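Local coordinates for protein VirX1 (Cyanophage Syn10, PDB 6QGM) that iodinates diverse substrates as a viral halogenase, probably by a flavin-dependent mechanism as in the tryptophan halogenases, at residues G46-G51 with N269-H274; H330-R335 with T391-I396. All blocks are in the same frame, centred on the assembly; numbering follows the deposited sequence.

Contact 1 (G46-G51 with N269-H274); sequences GESTLG and NVTDCH
Ser-48 and Thr-271 make this small, buried contact by themselves. Their backbones come no nearer than 6.8 Å, between Ser-48 CA and Thr-271 CA, so two short side chains fill the gap.

The packing is between carbons and hydroxyls. Ser-48 CB faces Thr-271 CB at 4.1 Å. The methyl CG2 of Thr-271 lies anti to its backbone N and comes alongside Ser-48 OG at 3.7 Å. A chi1 of 68° puts Ser-48 OG between its own backbone N and carbonyl carbon, and from there it lies beside that methyl and is hydrogen-bonded to Ser-356 OG.

Two sheets meet here. Strand 46-48 is at the edge of a three-stranded antiparallel sheet. Strand 270-275 is an inner strand of a seven-stranded mixed sheet. Its neighbour 279-285 carries a WxWxIP sequence, a signature of flavin-dependent halogenases. Ile-284 of that strand packs on Thr-271.

Ser-48 OG and Thr-271 OG1 are 3.2 Å apart. Each has a stronger partner on another segment: for Ser-48 OG it is Ser-356, and Thr-271 OG1 is hydrogen-bonded to His-166 NE2. His-166 belongs to strand 164-168, which pairs with 46-48, and it also touches Ser-48.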
loop_
_atom_site.group_PDB
_atom_site.type_symbol
_atom_site.label_atom_id
_atom_site.label_comp_id
_atom_site.label_asym_id
_atom_site.label_seq_id
_atom_site.Cartn_x
_atom_site.Cartn_y
_atom_site.Cartn_z
ATOM N N GLY B 46 -33.464 23.310 -4.168
ATOM C CA GLY B 46 -32.385 23.235 -5.162
ATOM C C GLY B 46 -31.206 22.447 -4.629
ATOM O O GLY B 46 -30.909 22.578 -3.457
ATOM N N GLU B 47 -30.528 21.689 -5.491
ATOM C CA GLU B 47 -29.277 20.955 -5.165
ATOM C C GLU B 47 -28.369 20.893 -6.398
ATOM O O GLU B 47 -28.903 20.697 -7.503
ATOM C CB GLU B 47 -29.648 19.543 -4.748
ATOM C CG GLU B 47 -28.669 18.904 -3.799
ATOM C CD GLU B 47 -29.093 17.503 -3.416
ATOM O OE1 GLU B 47 -30.251 17.142 -3.738
ATOM O OE2 GLU B 47 -28.273 16.776 -2.804
ATOM N N SER B 48 -27.056 20.986 -6.208
ATOM C CA SER B 48 -26.035 20.863 -7.283
ATOM C C SER B 48 -25.506 19.425 -7.308
ATOM O O SER B 48 -25.571 18.736 -6.271
ATOM C CB SER B 48 -24.923 21.904 -7.160
ATOM O OG SER B 48 -24.123 21.691 -6.030
ATOM N N THR B 49 -25.049 18.987 -8.479
ATOM C CA THR B 49 -24.606 17.607 -8.776
ATOM C C THR B 49 -23.106 17.630 -9.068
ATOM O O THR B 49 -22.529 18.722 -9.173
ATOM C CB THR B 49 -25.417 17.040 -9.948
ATOM O OG1 THR B 49 -25.073 17.781 -11.126
ATOM C CG2 THR B 49 -26.921 17.092 -9.731
ATOM N N LEU B 50 -22.509 16.449 -9.185
ATOM C CA LEU B 50 -21.105 16.239 -9.626
ATOM C C LEU B 50 -21.109 15.805 -11.092
ATOM O O LEU B 50 -22.226 15.630 -11.670
ATOM C CB LEU B 50 -20.517 15.115 -8.766
ATOM C CG LEU B 50 -20.391 15.416 -7.282
ATOM C CD1 LEU B 50 -20.343 14.124 -6.475
ATOM C CD2 LEU B 50 -19.176 16.292 -7.047
ATOM N N GLY B 51 -19.903 15.622 -11.657
ATOM C CA GLY B 51 -19.686 14.880 -12.913
ATOM C C GLY B 51 -20.351 13.516 -12.882
ATOM O O GLY B 51 -21.009 13.176 -13.869
ATOM N N ASN B 269 -23.352 29.918 -13.944
ATOM C CA ASN B 269 -22.528 28.736 -14.295
ATOM C C ASN B 269 -21.971 27.918 -13.106
ATOM O O ASN B 269 -21.292 26.921 -13.397
ATOM C CB ASN B 269 -21.322 29.283 -15.056
ATOM C CG ASN B 269 -21.047 28.539 -16.332
ATOM O OD1 ASN B 269 -21.673 27.518 -16.604
ATOM N ND2 ASN B 269 -20.123 29.065 -17.116
ATOM N N VAL B 270 -22.123 28.341 -11.838
ATOM C CA VAL B 270 -21.393 27.723 -10.686
ATOM C C VAL B 270 -22.269 27.623 -9.425
ATOM O O VAL B 270 -23.193 28.433 -9.264
ATOM C CB VAL B 270 -20.095 28.485 -10.354
ATOM C CG1 VAL B 270 -19.211 28.677 -11.577
ATOM C CG2 VAL B 270 -20.373 29.817 -9.673
ATOM N N THR B 271 -21.949 26.653 -8.560
ATOM C CA THR B 271 -22.351 26.609 -7.133
ATOM C C THR B 271 -21.317 27.412 -6.332
ATOM O O THR B 271 -20.153 26.992 -6.304
ATOM C CB THR B 271 -22.483 25.171 -6.609
ATOM O OG1 THR B 271 -23.308 24.386 -7.465
ATOM C CG2 THR B 271 -23.092 25.114 -5.233
ATOM N N ASP B 272 -21.718 28.549 -5.759
ATOM C CA ASP B 272 -20.859 29.377 -4.869
ATOM C C ASP B 272 -21.016 28.873 -3.436
ATOM O O ASP B 272 -22.152 28.606 -3.002
ATOM C CB ASP B 272 -21.169 30.874 -4.930
ATOM C CG ASP B 272 -20.218 31.743 -4.117
ATOM O OD1 ASP B 272 -19.013 31.455 -4.112
ATOM O OD2 ASP B 272 -20.693 32.716 -3.506
ATOM N N CYS B 273 -19.887 28.754 -2.741
ATOM C CA CYS B 273 -19.783 28.386 -1.312
ATOM C C CYS B 273 -19.092 29.537 -0.593
ATOM O O CYS B 273 -17.904 29.757 -0.822
ATOM C CB CYS B 273 -19.023 27.076 -1.173
ATOM S SG CYS B 273 -19.723 25.755 -2.199
ATOM N N HIS B 274 -19.856 30.272 0.198
ATOM C CA HIS B 274 -19.416 31.489 0.918
ATOM C C HIS B 274 -19.154 31.133 2.384
ATOM O O HIS B 274 -20.130 30.860 3.095
ATOM C CB HIS B 274 -20.474 32.580 0.797
ATOM C CG HIS B 274 -20.000 33.881 1.325
ATOM N ND1 HIS B 274 -19.659 34.905 0.502
ATOM C CD2 HIS B 274 -19.785 34.311 2.584
ATOM C CE1 HIS B 274 -19.282 35.945 1.223
ATOM N NE2 HIS B 274 -19.330 35.595 2.498
#

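Contact 2 (H330-R335 with T391-I396); sequences HGKRTR and TCDHQI
Gly-331 and Lys-332 lie on strand 331-333, which runs nearly antiparallel (170°) to the helix segment 391-396, with the axes 9.9 Å apart. Lys-332 spans most of that gap. Its CB points at the helix, and from CG onward the chain is extended. On the way it crosses Ile-396, where Lys-332 CD meets the branch methyl CG2 of Ile-396 at 3.9 Å. The other end of this isoleucine, CD1, rests 4.1 Å from Gly-331 O. With CG1 anti to the backbone N (chi1 -158°) and CD1 extended beyond it, CD1 reaches the glycine and CG2 the lysine.

The ammonium group ends at Asp-393, one turn earlier on the helix. Lys-332 NZ donates to Asp-393 OD1 at 2.8 Å in a salt bridge. It meets the oxygen on its syn side, 23° out of the carboxylate plane. Asp-393 OD2 is farther from Lys-332 NZ, at 3.6 Å.

Strand 331-333 is the middle strand of a small antiparallel sheet, and the helix is the long 382-408. Met-432 of the second subunit packs on Asp-393. Lys-332 NZ also forms a salt bridge with Asp-397 OD1. One lysine therefore probably offsets the charge of two aspartates spaced a helical turn apart.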
loop_
_atom_site.group_PDB
_atom_site.type_symbol
_atom_site.label_atom_id
_atom_site.label_comp_id
_atom_site.label_asym_id
_atom_site.label_seq_id
_atom_site.Cartn_x
_atom_site.Cartn_y
_atom_site.Cartn_z
ATOM N N HIS B 330 -25.043 14.139 9.811
ATOM C CA HIS B 330 -23.705 14.377 9.206
ATOM C C HIS B 330 -22.767 13.210 9.553
ATOM O O HIS B 330 -22.019 13.289 10.555
ATOM C CB HIS B 330 -23.129 15.734 9.631
ATOM C CG HIS B 330 -22.161 16.302 8.645
ATOM N ND1 HIS B 330 -21.724 17.594 8.713
ATOM C CD2 HIS B 330 -21.579 15.770 7.553
ATOM C CE1 HIS B 330 -20.889 17.832 7.725
ATOM N NE2 HIS B 330 -20.787 16.731 6.997
ATOM N N GLY B 331 -22.822 12.163 8.733
ATOM C CA GLY B 331 -22.181 10.872 9.021
ATOM C C GLY B 331 -22.717 9.790 8.113
ATOM O O GLY B 331 -23.229 10.113 7.026
ATOM N N LYS B 332 -22.611 8.542 8.560
ATOM C CA LYS B 332 -23.029 7.335 7.809
ATOM C C LYS B 332 -23.491 6.282 8.811
ATOM O O LYS B 332 -22.951 6.243 9.935
ATOM C CB LYS B 332 -21.844 6.756 7.035
ATOM C CG LYS B 332 -20.551 6.789 7.838
ATOM C CD LYS B 332 -19.499 5.836 7.402
ATOM C CE LYS B 332 -18.465 5.641 8.487
ATOM N NZ LYS B 332 -17.296 4.873 7.986
ATOM N N ARG B 333 -24.434 5.445 8.396
ATOM C CA ARG B 333 -24.713 4.160 9.069
ATOM C C ARG B 333 -23.453 3.289 8.937
ATOM O O ARG B 333 -22.678 3.466 7.961
ATOM C CB ARG B 333 -25.937 3.496 8.445
ATOM C CG ARG B 333 -27.197 4.349 8.464
ATOM C CD ARG B 333 -27.738 4.501 9.869
ATOM N NE ARG B 333 -28.608 5.659 10.017
ATOM C CZ ARG B 333 -29.202 5.985 11.152
ATOM N NH1 ARG B 333 -29.039 5.226 12.222
ATOM N NH2 ARG B 333 -29.956 7.059 11.219
ATOM N N THR B 334 -23.252 2.373 9.881
ATOM C CA THR B 334 -22.072 1.466 9.911
ATOM C C THR B 334 -22.156 0.486 8.734
ATOM O O THR B 334 -21.137 -0.127 8.412
ATOM C CB THR B 334 -21.962 0.799 11.292
ATOM O OG1 THR B 334 -23.153 0.063 11.561
ATOM C CG2 THR B 334 -21.786 1.807 12.402
ATOM N N ARG B 335 -23.344 0.343 8.137
ATOM C CA ARG B 335 -23.588 -0.484 6.935
ATOM C C ARG B 335 -24.784 0.081 6.176
ATOM O O ARG B 335 -25.722 0.572 6.829
ATOM C CB ARG B 335 -23.903 -1.927 7.314
ATOM C CG ARG B 335 -22.693 -2.735 7.750
ATOM C CD ARG B 335 -23.074 -4.166 8.072
ATOM N NE ARG B 335 -24.064 -4.197 9.131
ATOM C CZ ARG B 335 -24.732 -5.273 9.513
ATOM N NH1 ARG B 335 -24.485 -6.448 8.963
ATOM N NH2 ARG B 335 -25.623 -5.183 10.479
ATOM N N THR B 391 -17.425 -0.810 -0.460
ATOM C CA THR B 391 -17.253 0.164 -1.563
ATOM C C THR B 391 -17.859 1.507 -1.162
ATOM O O THR B 391 -17.197 2.539 -1.363
ATOM C CB THR B 391 -17.860 -0.358 -2.863
ATOM O OG1 THR B 391 -17.056 -1.499 -3.174
ATOM C CG2 THR B 391 -17.893 0.654 -3.985
ATOM N N CYS B 392 -19.062 1.512 -0.605
ATOM C CA CYS B 392 -19.829 2.766 -0.452
ATOM C C CYS B 392 -19.409 3.456 0.850
ATOM O O CYS B 392 -19.462 4.699 0.911
ATOM C CB CYS B 392 -21.321 2.497 -0.596
ATOM S SG CYS B 392 -22.180 2.279 0.973
ATOM N N ASP B 393 -18.959 2.677 1.838
ATOM C CA ASP B 393 -18.285 3.174 3.067
ATOM C C ASP B 393 -16.968 3.866 2.701
ATOM O O ASP B 393 -16.765 5.003 3.129
ATOM C CB ASP B 393 -18.017 2.033 4.038
ATOM C CG ASP B 393 -17.501 2.502 5.380
ATOM O OD1 ASP B 393 -18.340 3.035 6.152
ATOM O OD2 ASP B 393 -16.277 2.355 5.621
ATOM N N HIS B 394 -16.091 3.204 1.939
ATOM C CA HIS B 394 -14.787 3.766 1.484
ATOM C C HIS B 394 -15.019 5.141 0.855
ATOM O O HIS B 394 -14.257 6.082 1.163
ATOM C CB HIS B 394 -14.068 2.834 0.493
ATOM C CG HIS B 394 -12.605 3.124 0.393
ATOM N ND1 HIS B 394 -12.107 4.211 -0.290
ATOM C CD2 HIS B 394 -11.539 2.502 0.930
ATOM C CE1 HIS B 394 -10.801 4.251 -0.172
ATOM N NE2 HIS B 394 -10.424 3.218 0.580
ATOM N N GLN B 395 -16.049 5.244 0.012
ATOM C CA GLN B 395 -16.322 6.445 -0.812
ATOM C C GLN B 395 -16.693 7.620 0.096
ATOM O O GLN B 395 -16.105 8.704 -0.061
ATOM C CB GLN B 395 -17.425 6.160 -1.820
ATOM C CG GLN B 395 -17.906 7.418 -2.514
ATOM C CD GLN B 395 -18.262 7.180 -3.963
ATOM O OE1 GLN B 395 -19.422 7.279 -4.376
ATOM N NE2 GLN B 395 -17.236 6.874 -4.745
ATOM N N ILE B 396 -17.636 7.415 1.013
ATOM C CA ILE B 396 -18.145 8.513 1.884
ATOM C C ILE B 396 -17.050 8.922 2.879
ATOM O O ILE B 396 -17.002 10.102 3.238
ATOM C CB ILE B 396 -19.481 8.132 2.543
ATOM C CG1 ILE B 396 -20.252 9.380 2.959
ATOM C CG2 ILE B 396 -19.282 7.158 3.687
ATOM C CD1 ILE B 396 -21.680 9.114 3.334
#

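In the fold
The chain begins with strand 6-10, a GxGxxG turn, helix 14-26 and strand 31-36, a pattern consistent with a Rossmann-type nucleotide-binding start. Strand 46-48 then opens contact 1. The 217 residues that follow form a long excursion, which includes strands 187-198 to 221-224 of the eight-stranded sheet, before strand 270-275 closes it. Contact 2 opens later, at 331-333, and closes after 55 residues on helix 382-408. Its loop holds strands 337-338 and 341-343 and helix 360-373. The contacts are in series, neither nested nor crossed. Their centres are 22 Å apart and their nearest atoms about 7 Å. Contact 1 joins two sheets; contact 2 joins the small sheet of 241-243, 331-333 and 349-350 to helix 382-408.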